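PDB 4H41: putative alpha-L-fucosidase from Bacteroides thetaiotaomicron, which probably hydrolyses alpha-L-fucosyl linkages in host glycans. Local coordinates for residues B[217-231]-B[254-268]. Numbering follows the deposited sequence.
Sequences VSVQQHEKEWNEIFD and AFFTVNKKLADKYGM
Asn227 OD1 is gripped by two donors from opposite faces of its amide plane. Tyr266 OH gives the shorter bond, 2.7 Å to Asn227 OD1, from well above the carbonyl plane and not on a lone pair; Lys265 NZ arrives at 2.9 Å from Asn227 OD1, tilted out of that plane. The Tyr266 ring lies with one face over the backbone of Phe230 and Asp231, its CD2 3.5 Å from Phe230 CB, with Lys265 CG over the other. A leucine in place of Tyr266 would probably leave Asn227 OD1 with the lysine alone and uncover the backbone at Phe230. One turn back, Leu262 is a knob in the hole formed by Glu223, Trp226, Asn227 and Phe230, its CD1 against Trp226 CB and its CD2 against Asn227. Phe230 rests its CD2 edge on Leu262 CB, and Met268 SE meets the same ring obliquely, 3.6 Å from CD1, a Met-aromatic contact. Glu223, fully extended with CG anti to the backbone N (chi1 -180°), reaches past Val258 to a salt bridge with Lys261, OE2 to NZ 3.0 Å. On the barrel side, His222 NE2 donates to a lone pair of Asn259 OD1 at 2.8 Å, with Asn259 OD1 nearly in the imidazole plane. The imidazole is sandwiched: Trp226 CD1 lies over one face, and Phe255 presents its edge to the other in a T-shaped pair with planes at 82°. Val219 CG2 in turn lies over a face of the Phe255 ring, offset toward the rim, in a CH-pi contact. Phe242 of strand 239-243 packs against His222, Trp226, Phe230 and Asn259. The two helices run roughly parallel, crossing at -28° with axes 10.0 Å apart, as neighbouring outer helices do around a TIM barrel, here flanking that strand.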
ATOM      1  N   VAL B 217       2.192  17.150 -22.752  1.00 24.80           N
ATOM      2  CA  VAL B 217       1.800  17.464 -24.113  1.00 22.07           C
ATOM      3  C   VAL B 217       0.814  18.646 -24.137  1.00 26.25           C
ATOM      4  O   VAL B 217      -0.068  18.754 -23.280  1.00 23.57           O
ATOM      5  CB  VAL B 217       1.217  16.208 -24.814  1.00 23.16           C
ATOM      6  CG1 VAL B 217      -0.165  15.823 -24.266  1.00 20.96           C
ATOM      7  CG2 VAL B 217       1.162  16.407 -26.338  1.00 22.98           C
ATOM      8  N   SER B 218       0.936  19.501 -25.144  1.00 23.93           N
ATOM      9  CA  SER B 218      -0.036  20.592 -25.319  1.00 23.81           C
ATOM     10  C   SER B 218      -1.302  20.016 -25.937  1.00 25.65           C
ATOM     11  O   SER B 218      -1.273  18.959 -26.585  1.00 22.45           O
ATOM     12  CB  SER B 218       0.545  21.672 -26.228  1.00 26.63           C
ATOM     13  OG  SER B 218       0.655  21.179 -27.552  1.00 25.76           O
ATOM     14  N   VAL B 219      -2.413  20.703 -25.760  1.00 23.64           N
ATOM     15  CA  VAL B 219      -3.666  20.293 -26.399  1.00 23.06           C
ATOM     16  C   VAL B 219      -3.485  20.257 -27.916  1.00 24.81           C
ATOM     17  O   VAL B 219      -3.969  19.344 -28.568  1.00 21.66           O
ATOM     18  CB  VAL B 219      -4.827  21.265 -26.037  1.00 29.63           C
ATOM     19  CG1 VAL B 219      -6.050  20.995 -26.894  1.00 30.35           C
ATOM     20  CG2 VAL B 219      -5.183  21.150 -24.579  1.00 29.52           C
ATOM     21  N   GLN B 220      -2.757  21.257 -28.472  1.00 21.06           N
ATOM     22  CA  GLN B 220      -2.528  21.381 -29.905  1.00 21.80           C
ATOM     23  C   GLN B 220      -1.744  20.200 -30.464  1.00 24.07           C
ATOM     24  O   GLN B 220      -2.121  19.667 -31.516  1.00 22.91           O
ATOM     25  CB  GLN B 220      -1.796  22.702 -30.227  1.00 24.45           C
ATOM     26  CG  GLN B 220      -2.598  23.954 -29.837  1.00 42.09           C
ATOM     27  CD  GLN B 220      -2.336  24.522 -28.433  1.00 60.38           C
ATOM     28  OE1 GLN B 220      -2.165  23.799 -27.429  1.00 34.14           O
ATOM     29  NE2 GLN B 220      -2.388  25.850 -28.308  1.00 68.68           N
ATOM     30  N   GLN B 221      -0.669  19.788 -29.789  1.00 22.94           N
ATOM     31  CA  GLN B 221       0.152  18.650 -30.256  1.00 22.28           C
ATOM     32  C   GLN B 221      -0.597  17.331 -30.088  1.00 21.73           C
ATOM     33  O   GLN B 221      -0.511  16.467 -30.952  1.00 23.16           O
ATOM     34  CB  GLN B 221       1.488  18.617 -29.513  1.00 24.53           C
ATOM     35  CG  GLN B 221       2.526  17.672 -30.113  1.00 30.21           C
ATOM     36  CD  GLN B 221       2.886  17.961 -31.551  1.00 33.67           C
ATOM     37  OE1 GLN B 221       2.871  19.109 -32.018  1.00 31.59           O
ATOM     38  NE2 GLN B 221       3.189  16.926 -32.301  1.00 30.15           N
ATOM     39  N   HIS B 222      -1.339  17.180 -29.006  1.00 17.03           N
ATOM     40  CA  HIS B 222      -2.170  15.997 -28.785  1.00 18.33           C
ATOM     41  C   HIS B 222      -3.182  15.872 -29.924  1.00 21.23           C
ATOM     42  O   HIS B 222      -3.304  14.819 -30.503  1.00 20.93           O
ATOM     43  CB  HIS B 222      -2.883  16.120 -27.439  1.00 18.10           C
ATOM     44  CG  HIS B 222      -3.904  15.061 -27.173  1.00 19.43           C
ATOM     45  ND1 HIS B 222      -3.554  13.849 -26.596  1.00 19.05           N
ATOM     46  CD2 HIS B 222      -5.241  15.090 -27.369  1.00 20.20           C
ATOM     47  CE1 HIS B 222      -4.682  13.175 -26.468  1.00 19.55           C
ATOM     48  NE2 HIS B 222      -5.726  13.881 -26.938  1.00 20.68           N
ATOM     49  N   GLU B 223      -3.847  16.986 -30.301  1.00 21.71           N
ATOM     50  CA  GLU B 223      -4.840  16.944 -31.380  1.00 19.31           C
ATOM     51  C   GLU B 223      -4.172  16.583 -32.706  1.00 21.14           C
ATOM     52  O   GLU B 223      -4.725  15.833 -33.515  1.00 20.61           O
ATOM     53  CB  GLU B 223      -5.573  18.280 -31.498  1.00 21.12           C
ATOM     54  CG  GLU B 223      -6.618  18.291 -32.594  1.00 27.29           C
ATOM     55  CD  GLU B 223      -7.417  19.575 -32.694  1.00 44.33           C
ATOM     56  OE1 GLU B 223      -7.214  20.466 -31.846  1.00 37.28           O
ATOM     57  OE2 GLU B 223      -8.184  19.722 -33.671  1.00 47.20           O
ATOM     58  N   LYS B 224      -3.023  17.148 -32.959  1.00 19.44           N
ATOM     59  CA  LYS B 224      -2.318  16.884 -34.210  1.00 20.34           C
ATOM     60  C   LYS B 224      -2.000  15.412 -34.358  1.00 24.19           C
ATOM     61  O   LYS B 224      -2.253  14.809 -35.415  1.00 24.65           O
ATOM     62  CB  LYS B 224      -1.034  17.711 -34.259  1.00 22.08           C
ATOM     63  CG  LYS B 224      -0.217  17.477 -35.537  1.00 31.53           C
ATOM     64  CD  LYS B 224       1.073  18.261 -35.514  1.00 49.25           C
ATOM     65  CE  LYS B 224       1.893  18.062 -36.794  1.00 59.64           C
ATOM     66  NZ  LYS B 224       2.695  16.801 -36.796  1.00 81.27           N
ATOM     67  N   GLU B 225      -1.476  14.819 -33.320  1.00 19.85           N
ATOM     68  CA  GLU B 225      -1.078  13.424 -33.408  1.00 20.62           C
ATOM     69  C   GLU B 225      -2.281  12.472 -33.458  1.00 23.33           C
ATOM     70  O   GLU B 225      -2.289  11.537 -34.246  1.00 22.53           O
ATOM     71  CB  GLU B 225      -0.138  13.045 -32.256  1.00 21.89           C
ATOM     72  CG  GLU B 225       1.187  13.805 -32.343  1.00 24.14           C
ATOM     73  CD  GLU B 225       2.241  13.485 -31.300  1.00 32.19           C
ATOM     74  OE1 GLU B 225       2.075  12.500 -30.549  1.00 25.01           O
ATOM     75  OE2 GLU B 225       3.226  14.254 -31.193  1.00 27.24           O
ATOM     76  N   TRP B 226      -3.301  12.732 -32.656  1.00 19.91           N
ATOM     77  CA  TRP B 226      -4.468  11.868 -32.627  1.00 18.83           C
ATOM     78  C   TRP B 226      -5.349  12.059 -33.844  1.00 22.36           C
ATOM     79  O   TRP B 226      -6.000  11.109 -34.267  1.00 21.84           O
ATOM     80  CB  TRP B 226      -5.217  12.024 -31.311  1.00 16.11           C
ATOM     81  CG  TRP B 226      -4.514  11.233 -30.264  1.00 17.24           C
ATOM     82  CD1 TRP B 226      -3.552  11.671 -29.398  1.00 20.14           C
ATOM     83  CD2 TRP B 226      -4.566   9.811 -30.119  1.00 16.94           C
ATOM     84  NE1 TRP B 226      -3.034  10.609 -28.695  1.00 19.90           N
ATOM     85  CE2 TRP B 226      -3.634   9.455 -29.123  1.00 21.49           C
ATOM     86  CE3 TRP B 226      -5.327   8.802 -30.733  1.00 18.64           C
ATOM     87  CZ2 TRP B 226      -3.495   8.137 -28.667  1.00 21.07           C
ATOM     88  CZ3 TRP B 226      -5.177   7.496 -30.297  1.00 21.25           C
ATOM     89  CH2 TRP B 226      -4.247   7.166 -29.306  1.00 22.45           C
ATOM     90  N   ASN B 227      -5.275  13.220 -34.495  1.00 20.87           N
ATOM     91  CA  ASN B 227      -5.944  13.412 -35.787  1.00 22.06           C
ATOM     92  C   ASN B 227      -5.382  12.412 -36.792  1.00 25.36           C
ATOM     93  O   ASN B 227      -6.126  11.750 -37.522  1.00 25.49           O
ATOM     94  CB  ASN B 227      -5.745  14.851 -36.275  1.00 29.99           C
ATOM     95  CG  ASN B 227      -6.388  15.112 -37.578  1.00 39.36           C
ATOM     96  OD1 ASN B 227      -7.606  14.997 -37.694  1.00 28.80           O
ATOM     97  ND2 ASN B 227      -5.607  15.450 -38.595  1.00 35.17           N
ATOM     98  N   GLU B 228      -4.053  12.236 -36.788  1.00 23.42           N
ATOM     99  CA  GLU B 228      -3.413  11.277 -37.689  1.00 25.25           C
ATOM    100  C   GLU B 228      -3.760   9.835 -37.328  1.00 26.12           C
ATOM    101  O   GLU B 228      -3.983   9.014 -38.220  1.00 24.86           O
ATOM    102  CB  GLU B 228      -1.880  11.427 -37.650  1.00 28.28           C
ATOM    103  CG  GLU B 228      -1.401  12.738 -38.235  1.00 48.81           C
ATOM    104  CD  GLU B 228       0.097  12.833 -38.457  1.00 89.96           C
ATOM    105  OE1 GLU B 228       0.635  12.001 -39.221  1.00 91.92           O
ATOM    106  OE2 GLU B 228       0.727  13.765 -37.905  1.00 90.46           O
ATOM    107  N   ILE B 229      -3.783   9.517 -36.042  1.00 21.75           N
ATOM    108  CA  ILE B 229      -4.081   8.154 -35.611  1.00 22.03           C
ATOM    109  C   ILE B 229      -5.512   7.818 -35.965  1.00 22.53           C
ATOM    110  O   ILE B 229      -5.734   6.799 -36.616  1.00 21.35           O
ATOM    111  CB  ILE B 229      -3.774   7.935 -34.107  1.00 23.88           C
ATOM    112  CG1 ILE B 229      -2.271   8.013 -33.888  1.00 25.97           C
ATOM    113  CG2 ILE B 229      -4.310   6.600 -33.633  1.00 22.66           C
ATOM    114  CD1 ILE B 229      -1.897   8.392 -32.489  1.00 26.75           C
ATOM    115  N   PHE B 230      -6.468   8.675 -35.579  1.00 21.21           N
ATOM    116  CA  PHE B 230      -7.881   8.409 -35.870  1.00 20.78           C
ATOM    117  C   PHE B 230      -8.153   8.336 -37.374  1.00 24.54           C
ATOM    118  O   PHE B 230      -8.857   7.427 -37.781  1.00 22.64           O
ATOM    119  CB  PHE B 230      -8.798   9.382 -35.193  1.00 23.27           C
ATOM    120  CG  PHE B 230      -8.823   9.292 -33.687  1.00 24.60           C
ATOM    121  CD1 PHE B 230      -8.664   8.072 -33.027  1.00 26.98           C
ATOM    122  CD2 PHE B 230      -8.977  10.421 -32.924  1.00 32.61           C
ATOM    123  CE1 PHE B 230      -8.698   8.010 -31.634  1.00 29.42           C
ATOM    124  CE2 PHE B 230      -8.971  10.353 -31.535  1.00 35.44           C
ATOM    125  CZ  PHE B 230      -8.881   9.145 -30.906  1.00 31.24           C
ATOM    126  N   ASP B 231      -7.469   9.150 -38.191  1.00 22.17           N
ATOM    127  CA  ASP B 231      -7.576   9.070 -39.652  1.00 21.94           C
ATOM    128  C   ASP B 231      -7.209   7.672 -40.148  1.00 25.96           C
ATOM    129  O   ASP B 231      -7.879   7.145 -41.046  1.00 25.47           O
ATOM    130  CB  ASP B 231      -6.680  10.129 -40.316  1.00 23.68           C
ATOM    131  CG  ASP B 231      -6.844  10.169 -41.827  1.00 31.28           C
ATOM    132  OD1 ASP B 231      -7.988  10.320 -42.294  1.00 29.22           O
ATOM    133  OD2 ASP B 231      -5.867   9.891 -42.530  1.00 34.90           O
ATOM    134  N   ALA B 254     -10.568  21.164 -21.596  1.00 16.72           N
ATOM    135  CA  ALA B 254      -9.759  21.397 -22.799  1.00 19.33           C
ATOM    136  C   ALA B 254      -9.498  20.103 -23.564  1.00 18.69           C
ATOM    137  O   ALA B 254      -9.701  20.055 -24.779  1.00 18.51           O
ATOM    138  CB  ALA B 254      -8.445  22.065 -22.424  1.00 21.79           C
ATOM    139  N   PHE B 255      -9.065  19.040 -22.863  1.00 17.24           N
ATOM    140  CA  PHE B 255      -8.765  17.779 -23.550  1.00 17.24           C
ATOM    141  C   PHE B 255     -10.035  17.051 -23.971  1.00 18.21           C
ATOM    142  O   PHE B 255     -10.053  16.460 -25.048  1.00 18.29           O
ATOM    143  CB  PHE B 255      -7.877  16.869 -22.679  1.00 17.94           C
ATOM    144  CG  PHE B 255      -6.416  17.249 -22.776  1.00 17.34           C
ATOM    145  CD1 PHE B 255      -5.638  16.803 -23.825  1.00 20.78           C
ATOM    146  CD2 PHE B 255      -5.837  18.094 -21.841  1.00 17.94           C
ATOM    147  CE1 PHE B 255      -4.307  17.200 -23.946  1.00 21.76           C
ATOM    148  CE2 PHE B 255      -4.495  18.474 -21.948  1.00 21.91           C
ATOM    149  CZ  PHE B 255      -3.743  18.028 -23.007  1.00 20.89           C
ATOM    150  N   PHE B 256     -11.078  17.044 -23.143  1.00 16.36           N
ATOM    151  CA  PHE B 256     -12.291  16.352 -23.546  1.00 16.39           C
ATOM    152  C   PHE B 256     -12.955  17.004 -24.751  1.00 17.98           C
ATOM    153  O   PHE B 256     -13.505  16.293 -25.599  1.00 18.32           O
ATOM    154  CB  PHE B 256     -13.284  16.247 -22.382  1.00 17.51           C
ATOM    155  CG  PHE B 256     -12.939  15.260 -21.282  1.00 17.78           C
ATOM    156  CD1 PHE B 256     -11.716  14.588 -21.266  1.00 18.10           C
ATOM    157  CD2 PHE B 256     -13.811  15.038 -20.240  1.00 20.23           C
ATOM    158  CE1 PHE B 256     -11.429  13.659 -20.260  1.00 18.67           C
ATOM    159  CE2 PHE B 256     -13.529  14.090 -19.258  1.00 22.68           C
ATOM    160  CZ  PHE B 256     -12.326  13.430 -19.259  1.00 19.04           C
ATOM    161  N   THR B 257     -12.882  18.333 -24.862  1.00 16.65           N
ATOM    162  CA  THR B 257     -13.438  19.038 -26.009  1.00 17.39           C
ATOM    163  C   THR B 257     -12.705  18.612 -27.292  1.00 21.86           C
ATOM    164  O   THR B 257     -13.345  18.292 -28.305  1.00 18.70           O
ATOM    165  CB  THR B 257     -13.378  20.554 -25.817  1.00 23.16           C
ATOM    166  OG1 THR B 257     -14.190  20.892 -24.687  1.00 24.67           O
ATOM    167  CG2 THR B 257     -13.884  21.304 -27.048  1.00 25.10           C
ATOM    168  N   VAL B 258     -11.375  18.525 -27.226  1.00 20.40           N
ATOM    169  CA  VAL B 258     -10.596  18.086 -28.372  1.00 19.49           C
ATOM    170  C   VAL B 258     -10.851  16.601 -28.705  1.00 20.42           C
ATOM    171  O   VAL B 258     -11.006  16.283 -29.873  1.00 18.37           O
ATOM    172  CB  VAL B 258      -9.098  18.346 -28.126  1.00 27.41           C
ATOM    173  CG1 VAL B 258      -8.240  17.435 -28.958  1.00 29.38           C
ATOM    174  CG2 VAL B 258      -8.763  19.812 -28.376  1.00 28.65           C
ATOM    175  N   ASN B 259     -10.882  15.723 -27.720  1.00 18.18           N
ATOM    176  CA  ASN B 259     -11.100  14.303 -27.953  1.00 18.69           C
ATOM    177  C   ASN B 259     -12.508  14.053 -28.565  1.00 21.80           C
ATOM    178  O   ASN B 259     -12.641  13.250 -29.479  1.00 20.16           O
ATOM    179  CB  ASN B 259     -10.873  13.497 -26.680  1.00 17.57           C
ATOM    180  CG  ASN B 259      -9.428  13.429 -26.294  1.00 20.24           C
ATOM    181  OD1 ASN B 259      -8.546  13.754 -27.097  1.00 17.98           O
ATOM    182  ND2 ASN B 259      -9.158  12.997 -25.080  1.00 18.63           N
ATOM    183  N   LYS B 260     -13.479  14.857 -28.193  1.00 19.24           N
ATOM    184  CA  LYS B 260     -14.846  14.740 -28.728  1.00 18.35           C
ATOM    185  C   LYS B 260     -14.890  15.269 -30.164  1.00 21.92           C
ATOM    186  O   LYS B 260     -15.492  14.640 -31.052  1.00 20.40           O
ATOM    187  CB  LYS B 260     -15.834  15.457 -27.792  1.00 18.81           C
ATOM    188  CG  LYS B 260     -17.261  15.526 -28.297  1.00 20.62           C
ATOM    189  CD  LYS B 260     -17.958  14.224 -28.438  1.00 29.73           C
ATOM    190  CE  LYS B 260     -19.402  14.504 -28.837  1.00 31.84           C
ATOM    191  NZ  LYS B 260     -19.905  13.530 -29.802  1.00 28.81           N
ATOM    192  N   LYS B 261     -14.203  16.364 -30.414  1.00 19.34           N
ATOM    193  CA  LYS B 261     -14.084  16.954 -31.762  1.00 20.31           C
ATOM    194  C   LYS B 261     -13.469  15.939 -32.760  1.00 21.48           C
ATOM    195  O   LYS B 261     -13.962  15.768 -33.877  1.00 19.77           O
ATOM    196  CB  LYS B 261     -13.207  18.205 -31.682  1.00 21.37           C
ATOM    197  CG  LYS B 261     -13.028  18.896 -33.056  1.00 30.75           C
ATOM    198  CD  LYS B 261     -12.410  20.269 -32.938  1.00 46.98           C
ATOM    199  CE  LYS B 261     -11.083  20.293 -32.236  1.00 65.04           C
ATOM    200  NZ  LYS B 261     -10.313  21.544 -32.532  1.00 80.82           N
ATOM    201  N   LEU B 262     -12.348  15.303 -32.341  1.00 17.06           N
ATOM    202  CA  LEU B 262     -11.701  14.236 -33.134  1.00 17.95           C
ATOM    203  C   LEU B 262     -12.597  13.029 -33.354  1.00 22.32           C
ATOM    204  O   LEU B 262     -12.731  12.566 -34.498  1.00 21.98           O
ATOM    205  CB  LEU B 262     -10.403  13.808 -32.468  1.00 18.78           C
ATOM    206  CG  LEU B 262      -9.281  14.829 -32.506  1.00 25.71           C
ATOM    207  CD1 LEU B 262      -8.119  14.376 -31.709  1.00 27.84           C
ATOM    208  CD2 LEU B 262      -8.890  15.125 -33.911  1.00 32.08           C
ATOM    209  N   ALA B 263     -13.282  12.564 -32.317  1.00 20.56           N
ATOM    210  CA  ALA B 263     -14.230  11.455 -32.503  1.00 21.53           C
ATOM    211  C   ALA B 263     -15.311  11.809 -33.514  1.00 22.15           C
ATOM    212  O   ALA B 263     -15.609  11.011 -34.411  1.00 22.30           O
ATOM    213  CB  ALA B 263     -14.873  11.086 -31.172  1.00 22.23           C
ATOM    214  N   ASP B 264     -15.866  13.019 -33.414  1.00 18.51           N
ATOM    215  CA  ASP B 264     -16.904  13.466 -34.350  1.00 17.72           C
ATOM    216  C   ASP B 264     -16.391  13.557 -35.789  1.00 22.59           C
ATOM    217  O   ASP B 264     -17.092  13.154 -36.712  1.00 22.88           O
ATOM    218  CB  ASP B 264     -17.470  14.807 -33.924  1.00 19.23           C
ATOM    219  CG  ASP B 264     -18.353  14.723 -32.692  1.00 23.20           C
ATOM    220  OD1 ASP B 264     -18.646  13.573 -32.228  1.00 26.11           O
ATOM    221  OD2 ASP B 264     -18.706  15.781 -32.155  1.00 26.15           O
ATOM    222  N   LYS B 265     -15.164  14.055 -35.965  1.00 18.07           N
ATOM    223  CA  LYS B 265     -14.557  14.175 -37.291  1.00 18.81           C
ATOM    224  C   LYS B 265     -14.421  12.822 -37.979  1.00 19.72           C
ATOM    225  O   LYS B 265     -14.586  12.729 -39.188  1.00 20.67           O
ATOM    226  CB  LYS B 265     -13.179  14.826 -37.152  1.00 19.77           C
ATOM    227  CG  LYS B 265     -12.474  15.068 -38.474  1.00 21.64           C
ATOM    228  CD  LYS B 265     -11.250  15.915 -38.227  1.00 30.73           C
ATOM    229  CE  LYS B 265     -10.469  16.147 -39.493  1.00 36.77           C
ATOM    230  NZ  LYS B 265      -9.197  16.858 -39.172  1.00 53.36           N
ATOM    231  N   TYR B 266     -14.121  11.783 -37.217  1.00 18.39           N
ATOM    232  CA  TYR B 266     -13.894  10.439 -37.760  1.00 21.01           C
ATOM    233  C   TYR B 266     -15.005   9.445 -37.483  1.00 24.60           C
ATOM    234  O   TYR B 266     -14.862   8.275 -37.849  1.00 25.44           O
ATOM    235  CB  TYR B 266     -12.565   9.920 -37.232  1.00 22.06           C
ATOM    236  CG  TYR B 266     -11.421  10.722 -37.798  1.00 22.26           C
ATOM    237  CD1 TYR B 266     -11.105  10.657 -39.154  1.00 24.55           C
ATOM    238  CD2 TYR B 266     -10.757  11.659 -37.027  1.00 21.49           C
ATOM    239  CE1 TYR B 266     -10.120  11.469 -39.708  1.00 25.16           C
ATOM    240  CE2 TYR B 266      -9.763  12.469 -37.572  1.00 22.47           C
ATOM    241  CZ  TYR B 266      -9.421  12.345 -38.903  1.00 27.03           C
ATOM    242  OH  TYR B 266      -8.476  13.164 -39.465  1.00 29.17           O
ATOM    243  N   GLY B 267     -16.159   9.933 -37.038  1.00 22.95           N
ATOM    244  CA  GLY B 267     -17.324   9.097 -36.819  1.00 23.62           C
ATOM    245  C   GLY B 267     -17.147   8.008 -35.789  1.00 23.65           C
ATOM    246  O   GLY B 267     -17.744   6.943 -35.912  1.00 22.26           O
HETATM  247  N   MSE B 268     -16.384   8.267 -34.733  1.00 19.18           N
HETATM  248  CA  MSE B 268     -16.172   7.284 -33.695  1.00 18.09           C
HETATM  249  C   MSE B 268     -16.956   7.657 -32.478  1.00 20.09           C
HETATM  250  O   MSE B 268     -17.225   8.843 -32.267  1.00 20.77           O
HETATM  251  CB  MSE B 268     -14.687   7.219 -33.330  1.00 19.11           C
HETATM  252  CG  MSE B 268     -13.798   6.776 -34.486  1.00 24.48           C
HETATM  253 SE   MSE B 268     -11.921   6.992 -34.062  0.75 29.65          SE
HETATM  254  CE  MSE B 268     -11.779   5.778 -32.630  1.00 26.66           C
TER